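Local coordinates for tailspike protein (Acinetobacter phage vB_ApiP_P1, PDB 6E1R) that forms the C-terminal part of a trimeric phage tailspike that probably recognises and hydrolyses the capsular polysaccharide of its Acinetobacter host, at residues Phe153-Gly167 with Phe182-Asp196. Sequence-based numbering, arbitrary orientation.
Sequences FTVKAGFSSESSYFG and FRSTSNGYLSQSTFD
The ring of F182 turns its edge onto one face of F166, the planes 82° apart and F182 CE2 3.4 Å from F166 CZ; at the rim of F166, in its plane, lies S193 OG. Two further phenylalanines extend this cluster: F153 beside F182 and F195 beside F166 are nearly parallel to their neighbours but displaced until little of one ring covers the other. F166 and F182 reach toward each other from facing walls; CG anti to the carbonyl carbon (chi1 -63°) carries the F182 ring inward to F166. V155 CG2 adds to the same core, 3.7 Å from L190 CD1. Y189 points its edge, off centre, at the face of F159.

Polar groups tie the connecting loops. V155 O accepts two bonds, from T185 N and from T185 OG1 at 2.9 Å, the hydroxyl lying on a lone pair. S193 OG donates to S164 OG, which in turn donates to a water that bonds S161 O and S191 O. Parallel backbone ladders, among them F166 N to T194 O at 2.8 Å, join both strand pairs. Successive coils stacked in register, with like phenylalanines layered inside, are the hallmark of the right-handed parallel beta-helix of phage tailspikes.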
loop_
_atom_site.group_PDB
_atom_site.type_symbol
_atom_site.label_atom_id
_atom_site.label_comp_id
_atom_site.label_asym_id
_atom_site.label_seq_id
_atom_site.Cartn_x
_atom_site.Cartn_y
_atom_site.Cartn_z
ATOM N N PHE A 153 -13.196 1.969 30.159
ATOM C CA PHE A 153 -14.078 0.926 29.659
ATOM C C PHE A 153 -13.449 -0.433 29.922
ATOM O O PHE A 153 -12.227 -0.593 29.827
ATOM C CB PHE A 153 -14.366 1.094 28.162
ATOM C CG PHE A 153 -15.285 2.241 27.846
ATOM C CD1 PHE A 153 -16.656 2.104 27.992
ATOM C CD2 PHE A 153 -14.782 3.450 27.396
ATOM C CE1 PHE A 153 -17.508 3.152 27.701
ATOM C CE2 PHE A 153 -15.628 4.503 27.103
ATOM C CZ PHE A 153 -16.994 4.354 27.255
ATOM N N THR A 154 -14.288 -1.408 30.254
ATOM C CA THR A 154 -13.849 -2.768 30.536
ATOM C C THR A 154 -14.413 -3.700 29.471
ATOM O O THR A 154 -15.633 -3.838 29.344
ATOM C CB THR A 154 -14.293 -3.213 31.930
ATOM O OG1 THR A 154 -13.535 -2.509 32.921
ATOM C CG2 THR A 154 -14.089 -4.706 32.103
ATOM N N VAL A 155 -13.522 -4.326 28.708
ATOM C CA VAL A 155 -13.929 -5.264 27.668
ATOM C C VAL A 155 -14.350 -6.571 28.323
ATOM O O VAL A 155 -13.623 -7.128 29.155
ATOM C CB VAL A 155 -12.791 -5.482 26.661
ATOM C CG1 VAL A 155 -13.233 -6.431 25.562
ATOM C CG2 VAL A 155 -12.345 -4.151 26.075
ATOM N N LYS A 156 -15.526 -7.067 27.948
ATOM C CA LYS A 156 -16.056 -8.284 28.539
ATOM C C LYS A 156 -15.310 -9.511 28.019
ATOM O O LYS A 156 -14.635 -9.475 26.987
ATOM C CB LYS A 156 -17.547 -8.416 28.236
ATOM C CG LYS A 156 -18.398 -7.274 28.767
ATOM C CD LYS A 156 -19.839 -7.415 28.308
ATOM C CE LYS A 156 -20.715 -6.325 28.893
ATOM N NZ LYS A 156 -22.137 -6.491 28.485
ATOM N N ALA A 157 -15.443 -10.611 28.756
ATOM C CA ALA A 157 -14.750 -11.841 28.404
ATOM C C ALA A 157 -15.321 -12.443 27.125
ATOM O O ALA A 157 -16.501 -12.272 26.802
ATOM C CB ALA A 157 -14.847 -12.853 29.545
ATOM N N GLY A 158 -14.468 -13.154 26.397
ATOM C CA GLY A 158 -14.914 -13.811 25.178
ATOM C C GLY A 158 -15.169 -12.802 24.075
ATOM O O GLY A 158 -14.314 -11.968 23.753
ATOM N N PHE A 159 -16.364 -12.873 23.488
ATOM C CA PHE A 159 -16.786 -11.965 22.430
ATOM C C PHE A 159 -17.939 -11.074 22.873
ATOM O O PHE A 159 -18.604 -10.460 22.032
ATOM C CB PHE A 159 -17.187 -12.747 21.176
ATOM C CG PHE A 159 -16.091 -13.604 20.609
ATOM C CD1 PHE A 159 -15.863 -14.880 21.099
ATOM C CD2 PHE A 159 -15.301 -13.141 19.568
ATOM C CE1 PHE A 159 -14.861 -15.671 20.572
ATOM C CE2 PHE A 159 -14.299 -13.930 19.036
ATOM C CZ PHE A 159 -14.078 -15.195 19.541
ATOM N N SER A 160 -18.189 -10.992 24.182
ATOM C CA SER A 160 -19.353 -10.273 24.686
ATOM C C SER A 160 -19.286 -8.775 24.412
ATOM O O SER A 160 -20.320 -8.100 24.478
ATOM C CB SER A 160 -19.510 -10.527 26.185
ATOM O OG SER A 160 -19.580 -11.916 26.458
ATOM N N SER A 161 -18.104 -8.237 24.118
ATOM C CA SER A 161 -17.951 -6.830 23.775
ATOM C C SER A 161 -17.742 -6.612 22.282
ATOM O O SER A 161 -17.405 -5.496 21.873
ATOM C CB SER A 161 -16.783 -6.219 24.554
ATOM O OG SER A 161 -17.014 -6.265 25.950
ATOM N N GLU A 162 -17.934 -7.647 21.466
ATOM C CA GLU A 162 -17.695 -7.528 20.033
ATOM C C GLU A 162 -18.618 -6.483 19.417
ATOM O O GLU A 162 -19.745 -6.271 19.876
ATOM C CB GLU A 162 -17.885 -8.883 19.347
ATOM C CG GLU A 162 -17.487 -8.907 17.880
ATOM C CD GLU A 162 -17.711 -10.255 17.228
ATOM O OE1 GLU A 162 -18.786 -10.854 17.441
ATOM O OE2 GLU A 162 -16.804 -10.720 16.506
ATOM N N SER A 163 -18.109 -5.819 18.375
ATOM C CA SER A 163 -18.815 -4.783 17.627
ATOM C C SER A 163 -18.974 -3.526 18.471
ATOM O O SER A 163 -19.687 -3.529 19.479
ATOM C CB SER A 163 -20.178 -5.282 17.135
ATOM O OG SER A 163 -20.029 -6.400 16.278
ATOM N N SER A 164 -18.300 -2.450 18.072
ATOM C CA SER A 164 -18.394 -1.177 18.773
ATOM C C SER A 164 -17.890 -0.080 17.845
ATOM O O SER A 164 -17.289 -0.348 16.802
ATOM C CB SER A 164 -17.612 -1.193 20.091
ATOM O OG SER A 164 -16.271 -1.595 19.890
ATOM N N TYR A 165 -18.148 1.164 18.239
ATOM C CA TYR A 165 -17.703 2.318 17.472
ATOM C C TYR A 165 -17.397 3.453 18.435
ATOM O O TYR A 165 -18.224 3.785 19.289
ATOM C CB TYR A 165 -18.764 2.750 16.453
ATOM C CG TYR A 165 -18.316 3.858 15.523
ATOM C CD1 TYR A 165 -18.455 5.195 15.880
ATOM C CD2 TYR A 165 -17.756 3.567 14.285
ATOM C CE1 TYR A 165 -18.048 6.207 15.033
ATOM C CE2 TYR A 165 -17.347 4.574 13.431
ATOM C CZ TYR A 165 -17.495 5.892 13.809
ATOM O OH TYR A 165 -17.087 6.897 12.963
ATOM N N PHE A 166 -16.210 4.038 18.297
ATOM C CA PHE A 166 -15.771 5.146 19.139
ATOM C C PHE A 166 -15.374 6.297 18.228
ATOM O O PHE A 166 -14.340 6.234 17.555
ATOM C CB PHE A 166 -14.612 4.724 20.040
ATOM C CG PHE A 166 -14.975 3.641 21.009
ATOM C CD1 PHE A 166 -14.885 2.309 20.644
ATOM C CD2 PHE A 166 -15.416 3.955 22.282
ATOM C CE1 PHE A 166 -15.224 1.310 21.532
ATOM C CE2 PHE A 166 -15.758 2.960 23.174
ATOM C CZ PHE A 166 -15.663 1.636 22.798
ATOM N N GLY A 167 -16.189 7.348 18.214
ATOM C CA GLY A 167 -15.963 8.455 17.310
ATOM C C GLY A 167 -15.647 9.767 17.996
ATOM O O GLY A 167 -16.496 10.336 18.689
ATOM N N PHE A 182 -9.082 1.322 27.920
ATOM C CA PHE A 182 -9.679 0.003 27.765
ATOM C C PHE A 182 -8.805 -1.045 28.438
ATOM O O PHE A 182 -7.574 -0.951 28.411
ATOM C CB PHE A 182 -9.863 -0.363 26.285
ATOM C CG PHE A 182 -10.797 0.550 25.546
ATOM C CD1 PHE A 182 -10.319 1.679 24.902
ATOM C CD2 PHE A 182 -12.152 0.276 25.492
ATOM C CE1 PHE A 182 -11.177 2.523 24.222
ATOM C CE2 PHE A 182 -13.014 1.115 24.813
ATOM C CZ PHE A 182 -12.526 2.239 24.177
ATOM N N ARG A 183 -9.451 -2.042 29.036
ATOM C CA ARG A 183 -8.764 -3.209 29.567
ATOM C C ARG A 183 -9.689 -4.409 29.426
ATOM O O ARG A 183 -10.914 -4.269 29.444
ATOM C CB ARG A 183 -8.355 -3.027 31.032
ATOM C CG ARG A 183 -7.176 -3.895 31.449
ATOM C CD ARG A 183 -6.758 -3.625 32.884
ATOM N NE ARG A 183 -6.183 -2.294 33.051
ATOM C CZ ARG A 183 -4.891 -2.014 32.920
ATOM N NH1 ARG A 183 -4.033 -2.975 32.611
ATOM N NH2 ARG A 183 -4.460 -0.771 33.092
ATOM N N SER A 184 -9.093 -5.589 29.283
ATOM C CA SER A 184 -9.840 -6.812 29.028
ATOM C C SER A 184 -9.872 -7.688 30.274
ATOM O O SER A 184 -8.860 -7.844 30.964
ATOM C CB SER A 184 -9.230 -7.599 27.864
ATOM O OG SER A 184 -9.418 -6.922 26.636
ATOM N N THR A 185 -11.043 -8.252 30.558
ATOM C CA THR A 185 -11.195 -9.245 31.612
ATOM C C THR A 185 -11.027 -10.632 31.004
ATOM O O THR A 185 -11.743 -10.990 30.062
ATOM C CB THR A 185 -12.554 -9.117 32.298
ATOM O OG1 THR A 185 -13.595 -9.122 31.314
ATOM C CG2 THR A 185 -12.627 -7.832 33.107
ATOM N N SER A 186 -10.079 -11.404 31.539
ATOM C CA SER A 186 -9.783 -12.750 31.043
ATOM C C SER A 186 -9.463 -12.739 29.548
ATOM O O SER A 186 -9.925 -13.595 28.791
ATOM C CB SER A 186 -10.933 -13.713 31.346
ATOM O OG SER A 186 -10.610 -15.031 30.939
ATOM N N ASN A 187 -8.661 -11.759 29.126
ATOM C CA ASN A 187 -8.264 -11.595 27.725
ATOM C C ASN A 187 -9.474 -11.461 26.802
ATOM O O ASN A 187 -9.516 -12.047 25.718
ATOM C CB ASN A 187 -7.360 -12.743 27.271
ATOM C CG ASN A 187 -6.083 -12.832 28.079
ATOM O OD1 ASN A 187 -5.867 -13.792 28.818
ATOM N ND2 ASN A 187 -5.223 -11.830 27.937
ATOM N N GLY A 188 -10.466 -10.686 27.236
ATOM C CA GLY A 188 -11.652 -10.491 26.426
ATOM C C GLY A 188 -11.350 -9.729 25.150
ATOM O O GLY A 188 -10.468 -8.872 25.098
ATOM N N TYR A 189 -12.111 -10.043 24.105
ATOM C CA TYR A 189 -11.868 -9.503 22.773
ATOM C C TYR A 189 -12.552 -8.150 22.615
ATOM O O TYR A 189 -13.775 -8.045 22.763
ATOM C CB TYR A 189 -12.366 -10.474 21.704
ATOM C CG TYR A 189 -11.276 -11.236 20.987
ATOM C CD1 TYR A 189 -9.952 -10.817 21.037
ATOM C CD2 TYR A 189 -11.574 -12.373 20.250
ATOM C CE1 TYR A 189 -8.957 -11.515 20.371
ATOM C CE2 TYR A 189 -10.591 -13.076 19.585
ATOM C CZ TYR A 189 -9.285 -12.643 19.649
ATOM O OH TYR A 189 -8.309 -13.346 18.984
ATOM N N LEU A 190 -11.765 -7.119 22.311
ATOM C CA LEU A 190 -12.301 -5.847 21.826
ATOM C C LEU A 190 -12.365 -5.979 20.310
ATOM O O LEU A 190 -11.451 -5.578 19.589
ATOM C CB LEU A 190 -11.430 -4.676 22.269
ATOM C CG LEU A 190 -12.090 -3.304 22.461
ATOM C CD1 LEU A 190 -11.109 -2.323 23.090
ATOM C CD2 LEU A 190 -12.635 -2.743 21.160
ATOM N N SER A 191 -13.457 -6.560 19.821
ATOM C CA SER A 191 -13.541 -7.050 18.454
ATOM C C SER A 191 -14.439 -6.170 17.594
ATOM O O SER A 191 -15.465 -5.664 18.060
ATOM C CB SER A 191 -14.060 -8.491 18.433
ATOM O OG SER A 191 -14.328 -8.919 17.110
ATOM N N GLN A 192 -14.039 -6.005 16.333
ATOM C CA GLN A 192 -14.822 -5.320 15.305
ATOM C C GLN A 192 -15.220 -3.912 15.748
ATOM O O GLN A 192 -16.394 -3.537 15.769
ATOM C CB GLN A 192 -16.045 -6.151 14.910
ATOM C CG GLN A 192 -15.685 -7.460 14.220
ATOM C CD GLN A 192 -16.898 -8.223 13.728
ATOM O OE1 GLN A 192 -18.035 -7.875 14.043
ATOM N NE2 GLN A 192 -16.661 -9.271 12.947
ATOM N N SER A 193 -14.207 -3.129 16.099
ATOM C CA SER A 193 -14.387 -1.764 16.567
ATOM C C SER A 193 -13.730 -0.787 15.600
ATOM O O SER A 193 -12.929 -1.162 14.740
ATOM C CB SER A 193 -13.804 -1.582 17.974
ATOM O OG SER A 193 -14.080 -0.284 18.473
ATOM N N THR A 194 -14.086 0.486 15.755
ATOM C CA THR A 194 -13.507 1.563 14.966
ATOM C C THR A 194 -13.202 2.730 15.890
ATOM O O THR A 194 -14.057 3.136 16.683
ATOM C CB THR A 194 -14.452 2.015 13.844
ATOM O OG1 THR A 194 -14.724 0.914 12.968
ATOM C CG2 THR A 194 -13.828 3.152 13.045
ATOM N N PHE A 195 -11.984 3.254 15.800
ATOM C CA PHE A 195 -11.559 4.418 16.571
ATOM C C PHE A 195 -11.328 5.559 15.586
ATOM O O PHE A 195 -10.302 5.603 14.901
ATOM C CB PHE A 195 -10.312 4.103 17.389
ATOM C CG PHE A 195 -10.527 3.046 18.433
ATOM C CD1 PHE A 195 -10.385 1.702 18.119
ATOM C CD2 PHE A 195 -10.891 3.392 19.724
ATOM C CE1 PHE A 195 -10.587 0.725 19.076
ATOM C CE2 PHE A 195 -11.098 2.419 20.686
ATOM C CZ PHE A 195 -10.946 1.084 20.362
ATOM N N ASP A 196 -12.290 6.477 15.513
ATOM C CA ASP A 196 -12.268 7.578 14.555
ATOM C C ASP A 196 -11.826 8.849 15.272
ATOM O O ASP A 196 -12.576 9.404 16.082
ATOM C CB ASP A 196 -13.642 7.757 13.913
ATOM C CG ASP A 196 -13.655 8.837 12.847
ATOM O OD1 ASP A 196 -12.572 9.334 12.475
ATOM O OD2 ASP A 196 -14.757 9.190 12.377
HETATM O O HOH W 1 -15.409 -9.273 24.504
HETATM O O HOH W 2 -15.838 -4.133 20.460
#